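Side-chain contacts in cytochrome C (Marichromatium purpuratum 984, PDB 5LO9), which probably oxidises thiosulfate to tetrathionate and passes the electrons through four covalently bound heme c groups of a fused TsdBA chain: residues T50-F55 with V75-V80; D112-D117 with H291-R296. All coordinates share one frame; numbering follows the deposited sequence.

Interaction 1. Residues T50-F55 with V75-V80. With HEC (heme c), chain D; PGO (S-1,2-propanediol), chain I.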
loop_
_atom_site.group_PDB
_atom_site.type_symbol
_atom_site.label_atom_id
_atom_site.label_comp_id
_atom_site.label_asym_id
_atom_site.label_seq_id
_atom_site.Cartn_x
_atom_site.Cartn_y
_atom_site.Cartn_z
ATOM N N THR A 50 48.364 0.936 -20.067
ATOM C CA THR A 50 48.551 1.281 -18.658
ATOM C C THR A 50 49.089 0.090 -17.877
ATOM O O THR A 50 49.958 0.243 -17.013
ATOM C CB THR A 50 47.234 1.772 -18.050
ATOM O OG1 THR A 50 46.914 3.040 -18.597
ATOM C CG2 THR A 50 47.318 1.915 -16.525
ATOM N N GLN A 51 48.624 -1.110 -18.198
ATOM C CA GLN A 51 49.094 -2.279 -17.465
ATOM C C GLN A 51 50.550 -2.581 -17.806
ATOM O O GLN A 51 51.321 -2.975 -16.934
ATOM C CB GLN A 51 48.199 -3.497 -17.744
ATOM C CG GLN A 51 46.764 -3.379 -17.159
ATOM C CD GLN A 51 46.767 -2.813 -15.767
ATOM O OE1 GLN A 51 47.493 -3.302 -14.889
ATOM N NE2 GLN A 51 46.006 -1.736 -15.566
ATOM N N ILE A 52 50.942 -2.450 -19.072
ATOM C CA ILE A 52 52.350 -2.622 -19.412
ATOM C C ILE A 52 53.186 -1.616 -18.631
ATOM O O ILE A 52 54.241 -1.946 -18.077
ATOM C CB ILE A 52 52.541 -2.512 -20.939
ATOM C CG1 ILE A 52 51.982 -3.776 -21.613
ATOM C CG2 ILE A 52 53.989 -2.395 -21.301
ATOM C CD1 ILE A 52 51.702 -3.663 -23.095
ATOM N N GLU A 53 52.703 -0.391 -18.526
ATOM C CA GLU A 53 53.450 0.611 -17.793
ATOM C C GLU A 53 53.409 0.353 -16.298
ATOM O O GLU A 53 54.349 0.737 -15.589
ATOM C CB GLU A 53 52.925 2.011 -18.131
ATOM C CG GLU A 53 53.464 2.543 -19.466
ATOM C CD GLU A 53 52.663 3.748 -20.053
ATOM O OE1 GLU A 53 51.753 4.292 -19.372
ATOM O OE2 GLU A 53 52.956 4.155 -21.215
ATOM N N ARG A 54 52.352 -0.302 -15.798
ATOM C CA ARG A 54 52.337 -0.668 -14.377
ATOM C C ARG A 54 53.462 -1.638 -14.070
ATOM O O ARG A 54 54.146 -1.501 -13.047
ATOM C CB ARG A 54 51.008 -1.308 -13.964
ATOM C CG ARG A 54 49.838 -0.369 -13.873
ATOM C CD ARG A 54 48.940 -0.640 -12.683
ATOM N NE ARG A 54 47.648 -0.019 -12.891
ATOM C CZ ARG A 54 47.433 1.288 -12.763
ATOM N NH1 ARG A 54 48.410 2.121 -12.424
ATOM N NH2 ARG A 54 46.234 1.774 -12.989
ATOM N N PHE A 55 53.645 -2.641 -14.937
ATOM C CA PHE A 55 54.741 -3.584 -14.788
ATOM C C PHE A 55 56.071 -2.834 -14.754
ATOM O O PHE A 55 56.925 -3.096 -13.903
ATOM C CB PHE A 55 54.725 -4.564 -15.954
ATOM C CG PHE A 55 53.773 -5.702 -15.822
ATOM C CD1 PHE A 55 54.032 -6.737 -14.958
ATOM C CD2 PHE A 55 52.640 -5.772 -16.619
ATOM C CE1 PHE A 55 53.176 -7.796 -14.863
ATOM C CE2 PHE A 55 51.761 -6.830 -16.522
ATOM C CZ PHE A 55 52.018 -7.833 -15.644
ATOM N N VAL A 75 56.907 3.036 -28.606
ATOM C CA VAL A 75 56.199 2.812 -29.866
ATOM C C VAL A 75 55.702 1.366 -29.945
ATOM O O VAL A 75 54.594 1.109 -30.429
ATOM C CB VAL A 75 57.094 3.207 -31.072
ATOM C CG1 VAL A 75 58.369 2.397 -31.124
ATOM C CG2 VAL A 75 56.374 3.066 -32.355
ATOM N N ASP A 76 56.498 0.405 -29.453
ATOM C CA ASP A 76 56.067 -0.996 -29.409
ATOM C C ASP A 76 54.825 -1.171 -28.518
ATOM O O ASP A 76 53.894 -1.909 -28.859
ATOM C CB ASP A 76 57.222 -1.878 -28.904
ATOM C CG ASP A 76 58.316 -2.156 -29.981
ATOM O OD1 ASP A 76 58.015 -2.081 -31.196
ATOM O OD2 ASP A 76 59.479 -2.486 -29.602
ATOM N N ILE A 77 54.823 -0.534 -27.346
ATOM C CA ILE A 77 53.692 -0.584 -26.413
ATOM C C ILE A 77 52.412 -0.142 -27.112
ATOM O O ILE A 77 51.409 -0.866 -27.160
ATOM C CB ILE A 77 53.991 0.294 -25.173
ATOM C CG1 ILE A 77 55.070 -0.341 -24.289
ATOM C CG2 ILE A 77 52.797 0.505 -24.326
ATOM C CD1 ILE A 77 55.607 0.577 -23.208
ATOM N N ALA A 78 52.433 1.052 -27.687
ATOM C CA ALA A 78 51.242 1.542 -28.362
ATOM C C ALA A 78 50.793 0.622 -29.504
ATOM O O ALA A 78 49.593 0.401 -29.694
ATOM C CB ALA A 78 51.520 2.928 -28.854
ATOM N N ALA A 79 51.724 0.016 -30.232
ATOM C CA ALA A 79 51.315 -0.847 -31.335
ATOM C C ALA A 79 50.594 -2.085 -30.839
ATOM O O ALA A 79 49.528 -2.428 -31.368
ATOM C CB ALA A 79 52.515 -1.278 -32.166
ATOM N N VAL A 80 51.168 -2.795 -29.846
ATOM C CA VAL A 80 50.516 -4.026 -29.367
ATOM C C VAL A 80 49.225 -3.695 -28.644
ATOM O O VAL A 80 48.286 -4.481 -28.680
ATOM C CB VAL A 80 51.399 -4.910 -28.460
ATOM C CG1 VAL A 80 52.491 -5.558 -29.246
ATOM C CG2 VAL A 80 51.952 -4.130 -27.263
HETATM FE FE HEC D . 37.706 -4.750 -9.863
HETATM C CHA HEC D . 40.496 -4.483 -11.934
HETATM C CHB HEC D . 38.128 -8.228 -9.764
HETATM C CHC HEC D . 34.831 -5.054 -7.909
HETATM C CHD HEC D . 37.459 -1.279 -9.725
HETATM N NA HEC D . 39.062 -6.093 -10.710
HETATM C C1A HEC D . 40.087 -5.795 -11.497
HETATM C C2A HEC D . 40.878 -6.965 -11.918
HETATM C C3A HEC D . 40.190 -8.080 -11.260
HETATM C C4A HEC D . 39.071 -7.419 -10.536
HETATM C CMA HEC D . 40.566 -9.533 -11.339
HETATM C CAA HEC D . 42.098 -7.047 -12.800
HETATM C CBA HEC D . 41.662 -7.261 -14.241
HETATM C CGA HEC D . 42.858 -7.425 -15.151
HETATM O O1A HEC D . 42.675 -7.401 -16.386
HETATM O O2A HEC D . 43.986 -7.585 -14.629
HETATM N NB HEC D . 36.672 -6.345 -9.001
HETATM C C1B HEC D . 36.983 -7.641 -9.074
HETATM C C2B HEC D . 36.025 -8.511 -8.343
HETATM C C3B HEC D . 35.062 -7.557 -7.783
HETATM C C4B HEC D . 35.568 -6.259 -8.254
HETATM C CMB HEC D . 36.073 -10.008 -8.213
HETATM C CAB HEC D . 33.834 -7.802 -6.952
HETATM C CBB HEC D . 34.197 -8.576 -5.718
HETATM N NC HEC D . 36.377 -3.414 -8.985
HETATM C C1C HEC D . 35.297 -3.719 -8.276
HETATM C C2C HEC D . 34.547 -2.536 -7.809
HETATM C C3C HEC D . 35.325 -1.401 -8.324
HETATM C C4C HEC D . 36.439 -2.082 -9.034
HETATM C CMC HEC D . 33.300 -2.562 -6.980
HETATM C CAC HEC D . 35.078 0.089 -8.256
HETATM C CBC HEC D . 34.594 0.681 -6.963
HETATM N ND HEC D . 38.776 -3.169 -10.679
HETATM C C1D HEC D . 38.547 -1.880 -10.495
HETATM C C2D HEC D . 39.504 -1.014 -11.209
HETATM C C3D HEC D . 40.402 -1.931 -11.873
HETATM C C4D HEC D . 39.848 -3.255 -11.470
HETATM C CMD HEC D . 39.556 0.462 -11.228
HETATM C CAD HEC D . 41.582 -1.580 -12.745
HETATM C CBD HEC D . 42.890 -1.577 -11.942
HETATM C CGD HEC D . 44.031 -0.958 -12.723
HETATM O O1D HEC D . 45.127 -1.547 -12.637
HETATM O O2D HEC D . 43.847 0.078 -13.419
HETATM C C1 PGO I . 47.658 6.083 -13.528
HETATM C C2 PGO I . 46.202 5.675 -13.234
HETATM C C3 PGO I . 46.081 5.103 -11.802
HETATM O O1 PGO I . 48.523 5.395 -12.579
HETATM O O2 PGO I . 45.681 4.724 -14.203
#

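Interaction 2. Residues D112-D117 with H291-R296. With HEC (heme c), chain E; EDO (1,2-ethanediol), chain B.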
loop_
_atom_site.group_PDB
_atom_site.type_symbol
_atom_site.label_atom_id
_atom_site.label_comp_id
_atom_site.label_asym_id
_atom_site.label_seq_id
_atom_site.Cartn_x
_atom_site.Cartn_y
_atom_site.Cartn_z
ATOM N N ASP A 112 28.028 -7.179 -1.174
ATOM C CA ASP A 112 27.690 -7.347 0.239
ATOM C C ASP A 112 27.737 -5.972 0.914
ATOM O O ASP A 112 28.678 -5.604 1.623
ATOM C CB ASP A 112 28.629 -8.327 0.940
ATOM C CG ASP A 112 28.241 -8.555 2.405
ATOM O OD1 ASP A 112 27.248 -7.924 2.894
ATOM O OD2 ASP A 112 28.920 -9.391 3.058
ATOM N N TRP A 113 26.708 -5.191 0.692
ATOM C CA TRP A 113 26.663 -3.888 1.343
ATOM C C TRP A 113 26.479 -4.037 2.858
ATOM O O TRP A 113 27.138 -3.337 3.645
ATOM C CB TRP A 113 25.545 -3.006 0.741
ATOM C CG TRP A 113 25.866 -2.466 -0.642
ATOM C CD1 TRP A 113 25.507 -3.017 -1.842
ATOM C CD2 TRP A 113 26.597 -1.277 -0.950
ATOM N NE1 TRP A 113 25.980 -2.256 -2.869
ATOM C CE2 TRP A 113 26.660 -1.183 -2.358
ATOM C CE3 TRP A 113 27.222 -0.292 -0.178
ATOM C CZ2 TRP A 113 27.330 -0.146 -3.014
ATOM C CZ3 TRP A 113 27.871 0.737 -0.821
ATOM C CH2 TRP A 113 27.914 0.808 -2.237
ATOM N N PRO A 114 25.596 -4.923 3.307
ATOM C CA PRO A 114 25.236 -4.929 4.740
ATOM C C PRO A 114 26.371 -5.241 5.684
ATOM O O PRO A 114 26.484 -4.597 6.730
ATOM C CB PRO A 114 24.167 -5.998 4.801
ATOM C CG PRO A 114 23.584 -6.000 3.479
ATOM C CD PRO A 114 24.696 -5.776 2.529
ATOM N N GLU A 115 27.213 -6.214 5.359
ATOM C CA GLU A 115 28.319 -6.552 6.240
ATOM C C GLU A 115 29.669 -5.955 5.827
ATOM O O GLU A 115 30.543 -5.782 6.685
ATOM C CB GLU A 115 28.439 -8.066 6.322
ATOM C CG GLU A 115 27.140 -8.743 6.816
ATOM C CD GLU A 115 26.556 -8.131 8.094
ATOM O OE1 GLU A 115 27.302 -7.941 9.095
ATOM O OE2 GLU A 115 25.318 -7.888 8.104
ATOM N N ARG A 116 29.875 -5.617 4.555
ATOM C CA ARG A 116 31.186 -5.154 4.124
ATOM C C ARG A 116 31.174 -3.855 3.309
ATOM O O ARG A 116 32.231 -3.458 2.797
ATOM C CB ARG A 116 31.876 -6.267 3.333
ATOM C CG ARG A 116 32.168 -7.472 4.175
ATOM C CD ARG A 116 32.839 -8.589 3.365
ATOM N NE ARG A 116 31.882 -9.574 2.906
ATOM C CZ ARG A 116 32.193 -10.675 2.242
ATOM N NH1 ARG A 116 33.448 -10.946 1.918
ATOM N NH2 ARG A 116 31.229 -11.485 1.870
ATOM N N ASP A 117 30.034 -3.171 3.172
ATOM C CA ASP A 117 29.984 -1.921 2.392
ATOM C C ASP A 117 30.582 -2.133 0.999
ATOM O O ASP A 117 31.206 -1.247 0.418
ATOM C CB ASP A 117 30.704 -0.774 3.127
ATOM C CG ASP A 117 30.065 -0.435 4.480
ATOM O OD1 ASP A 117 28.829 -0.232 4.531
ATOM O OD2 ASP A 117 30.785 -0.410 5.513
ATOM N N HIS A 291 19.069 4.790 -5.028
ATOM C CA HIS A 291 18.529 4.010 -3.905
ATOM C C HIS A 291 19.367 2.733 -3.863
ATOM O O HIS A 291 18.998 1.681 -4.404
ATOM C CB HIS A 291 17.028 3.704 -4.054
ATOM C CG HIS A 291 16.152 4.917 -4.149
ATOM N ND1 HIS A 291 15.760 5.635 -3.041
ATOM C CD2 HIS A 291 15.548 5.510 -5.213
ATOM C CE1 HIS A 291 14.963 6.626 -3.418
ATOM N NE2 HIS A 291 14.815 6.572 -4.730
ATOM N N LEU A 292 20.524 2.835 -3.226
ATOM C CA LEU A 292 21.578 1.860 -3.439
ATOM C C LEU A 292 21.224 0.461 -2.905
ATOM O O LEU A 292 20.376 0.270 -2.024
ATOM C CB LEU A 292 22.841 2.379 -2.784
ATOM C CG LEU A 292 23.271 3.747 -3.276
ATOM C CD1 LEU A 292 24.512 4.138 -2.539
ATOM C CD2 LEU A 292 23.514 3.719 -4.765
ATOM N N ASP A 293 21.940 -0.522 -3.435
ATOM C CA ASP A 293 21.675 -1.931 -3.163
ATOM C C ASP A 293 20.244 -2.268 -3.558
ATOM O O ASP A 293 19.541 -3.022 -2.879
ATOM C CB ASP A 293 21.953 -2.315 -1.703
ATOM C CG ASP A 293 22.124 -3.821 -1.535
ATOM O OD1 ASP A 293 22.222 -4.499 -2.594
ATOM O OD2 ASP A 293 22.195 -4.323 -0.386
ATOM N N ASN A 294 19.809 -1.660 -4.654
ATOM C CA ASN A 294 18.496 -1.936 -5.249
ATOM C C ASN A 294 17.368 -1.680 -4.256
ATOM O O ASN A 294 16.365 -2.393 -4.217
ATOM C CB ASN A 294 18.437 -3.355 -5.802
ATOM C CG ASN A 294 17.598 -3.445 -7.062
ATOM O OD1 ASN A 294 17.581 -2.517 -7.883
ATOM N ND2 ASN A 294 16.932 -4.585 -7.246
ATOM N N GLY A 295 17.517 -0.609 -3.489
ATOM C CA GLY A 295 16.509 -0.198 -2.562
ATOM C C GLY A 295 16.684 -0.740 -1.178
ATOM O O GLY A 295 15.832 -0.468 -0.332
ATOM N N ARG A 296 17.790 -1.429 -0.882
ATOM C CA ARG A 296 17.934 -2.028 0.448
ATOM C C ARG A 296 18.789 -1.225 1.421
ATOM O O ARG A 296 18.731 -1.497 2.626
ATOM C CB ARG A 296 18.541 -3.420 0.347
ATOM C CG ARG A 296 17.833 -4.373 -0.603
ATOM C CD ARG A 296 18.667 -5.580 -0.848
ATOM N NE ARG A 296 17.918 -6.765 -1.231
ATOM C CZ ARG A 296 17.438 -7.652 -0.371
ATOM N NH1 ARG A 296 17.580 -7.486 0.945
ATOM N NH2 ARG A 296 16.796 -8.698 -0.839
HETATM FE FE HEC E . 13.426 7.989 -5.676
HETATM C CHA HEC E . 12.433 9.271 -2.559
HETATM C CHB HEC E . 11.042 5.438 -5.423
HETATM C CHC HEC E . 14.246 6.870 -8.923
HETATM C CHD HEC E . 16.034 10.228 -5.750
HETATM N NA HEC E . 12.014 7.462 -4.241
HETATM C C1A HEC E . 11.771 8.096 -3.099
HETATM C C2A HEC E . 10.687 7.480 -2.304
HETATM C C3A HEC E . 10.279 6.355 -3.128
HETATM C C4A HEC E . 11.162 6.425 -4.318
HETATM C CMA HEC E . 9.228 5.356 -2.805
HETATM C CAA HEC E . 10.183 7.907 -0.948
HETATM C CBA HEC E . 11.236 7.564 0.100
HETATM C CGA HEC E . 10.729 7.829 1.508
HETATM O O1A HEC E . 11.345 7.274 2.445
HETATM O O2A HEC E . 9.740 8.601 1.698
HETATM N NB HEC E . 12.786 6.462 -6.947
HETATM C C1B HEC E . 11.829 5.554 -6.655
HETATM C C2B HEC E . 11.579 4.613 -7.751
HETATM C C3B HEC E . 12.516 5.041 -8.781
HETATM C C4B HEC E . 13.201 6.199 -8.178
HETATM C CMB HEC E . 10.628 3.471 -7.781
HETATM C CAB HEC E . 12.694 4.443 -10.138
HETATM C CBB HEC E . 11.391 4.653 -10.909
HETATM N NC HEC E . 14.876 8.475 -7.099
HETATM C C1C HEC E . 15.063 7.918 -8.305
HETATM C C2C HEC E . 16.249 8.450 -9.015
HETATM C C3C HEC E . 16.769 9.454 -8.072
HETATM C C4C HEC E . 15.844 9.365 -6.918
HETATM C CMC HEC E . 16.741 8.041 -10.380
HETATM C CAC HEC E . 17.996 10.343 -8.159
HETATM C CBC HEC E . 18.045 11.093 -9.452
HETATM N ND HEC E . 14.085 9.486 -4.382
HETATM C C1D HEC E . 15.133 10.264 -4.599
HETATM C C2D HEC E . 15.370 11.223 -3.505
HETATM C C3D HEC E . 14.298 10.969 -2.526
HETATM C C4D HEC E . 13.569 9.865 -3.208
HETATM C CMD HEC E . 16.470 12.227 -3.485
HETATM C CAD HEC E . 14.013 11.628 -1.188
HETATM C CBD HEC E . 13.809 13.158 -1.229
HETATM C CGD HEC E . 12.620 13.717 -2.037
HETATM O O1D HEC E . 12.410 13.408 -3.249
HETATM O O2D HEC E . 11.866 14.547 -1.460
HETATM C C1 EDO B . 17.412 -7.918 -6.372
HETATM O O1 EDO B . 18.594 -7.202 -6.673
HETATM C C2 EDO B . 17.154 -7.828 -4.859
HETATM O O2 EDO B . 16.090 -6.999 -4.332
HETATM O O HOH W 1 24.637 -6.417 -1.200
#

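Interaction 1. Residues T50-F55 with V75-V80
In the N-terminal cytochrome c domain, helix 45-57 packs on helix 74-86, and Ile52 and Ile77 make the main contact. The two side chains run past each other in opposite directions. CG2 of Ile52 lies 3.8 Å from CG1 of Ile77, and CD1 of Ile77 is almost as near. Ile52 has CG1 beside its backbone N (chi1 -73°), which turns the CG2 branch to Ile77. The CG1 branch then carries CD1 of Ile52 to 4.2 Å from CG2 of Val80. These are buried apolar contacts, and no hydrogen bond joins the segments.

The pair is part of a c-type heme pocket. Ile52, Phe55 and Val80 all touch the heme held by Cys21 and Cys24. Ile52 also lies near Met65, an axial ligand of that heme iron.

Helix 45-57 reaches a second heme as well, the one anchored by Cys121 and Cys124. Gln51 and Arg54 grip one propionate of this heme. Its O1D atom takes two bonds, from Gln51 NE2 at 3.1 Å and from Arg54 NE at 3.0 Å. The other oxygen, O2D, receives Arg54 NH2 at the guanidinium edge, in a nearly straight bond (168°). The guanidinium is thus tied to both propionate oxygens, which should limit its rotation and probably helps to keep the propionate ionised. Thr50 CG2 sits 3.7 Å above one face of the Arg54 guanidinium, toward its rim. Arg54 NH1 also bonds to Gln59 and to a propanediol, probably from the crystallisation liquor. A bend at chi2 (-43°) turns the Gln51 amide toward the propionate, while its OE1 accepts from Arg60, a residue that binds the first heme.

Interaction 2. Residues D112-D117 with H291-R296
An indole lies against a carboxylate here with no direct hydrogen bond between Trp113 and Asp293. Trp113 CD1 is 3.5 Å from Asp293 CG, and Asp293 CB is about as close. The ring and carboxylate planes are 39° apart. A chi1 of -161° swings the Asp293 carboxylate away from its own N and alongside the indole, with OD2 3.8 Å from Trp113 CB. The main polar partner of Asp293 is Arg249, which forms a salt bridge with OD1. A water accepts from Trp113 N at 3.1 Å and may give a weak bond to Asp293 OD2.

Trp113 opens the short helix 113-116, and Asp112 is its N-cap, with OD1 accepting from Glu115 N at 3.0 Å. Asp112 OD2 forms a salt bridge with Arg116 NE. Facing this helix, Asp293 starts a run of three residues with positive phi, just after the CXXCH heme-binding motif. His291 of that motif binds the iron of the heme held by Cys287 and Cys290 through NE2 at 2.2 Å. With Trp113 cut back to an alanine, a gap would probably open beside CB and CG of Asp293, letting the carboxylate turn more freely, with Arg249 as its main restraint.

In the fold
Interaction 1 closes before interaction 2 opens along the chain. Their centres are about 37 Å apart, on opposite sides of the chain's centre, and their nearest atoms are about 20 Å apart. Interaction 1 lies within the first cytochrome c domain, between helices 45-57 and 74-86. Interaction 2 is a long-range join. It sets helix 113-116, from the second cytochrome c region, against the turn 292-295 of the C-terminal half, which also holds the thiosulfate pocket. The two contacts share no helix. One includes a helix segment that touches both N-terminal hemes. The other links the two halves of the chain, consistent with a TsdB-TsdA fusion that passes electrons between its hemes.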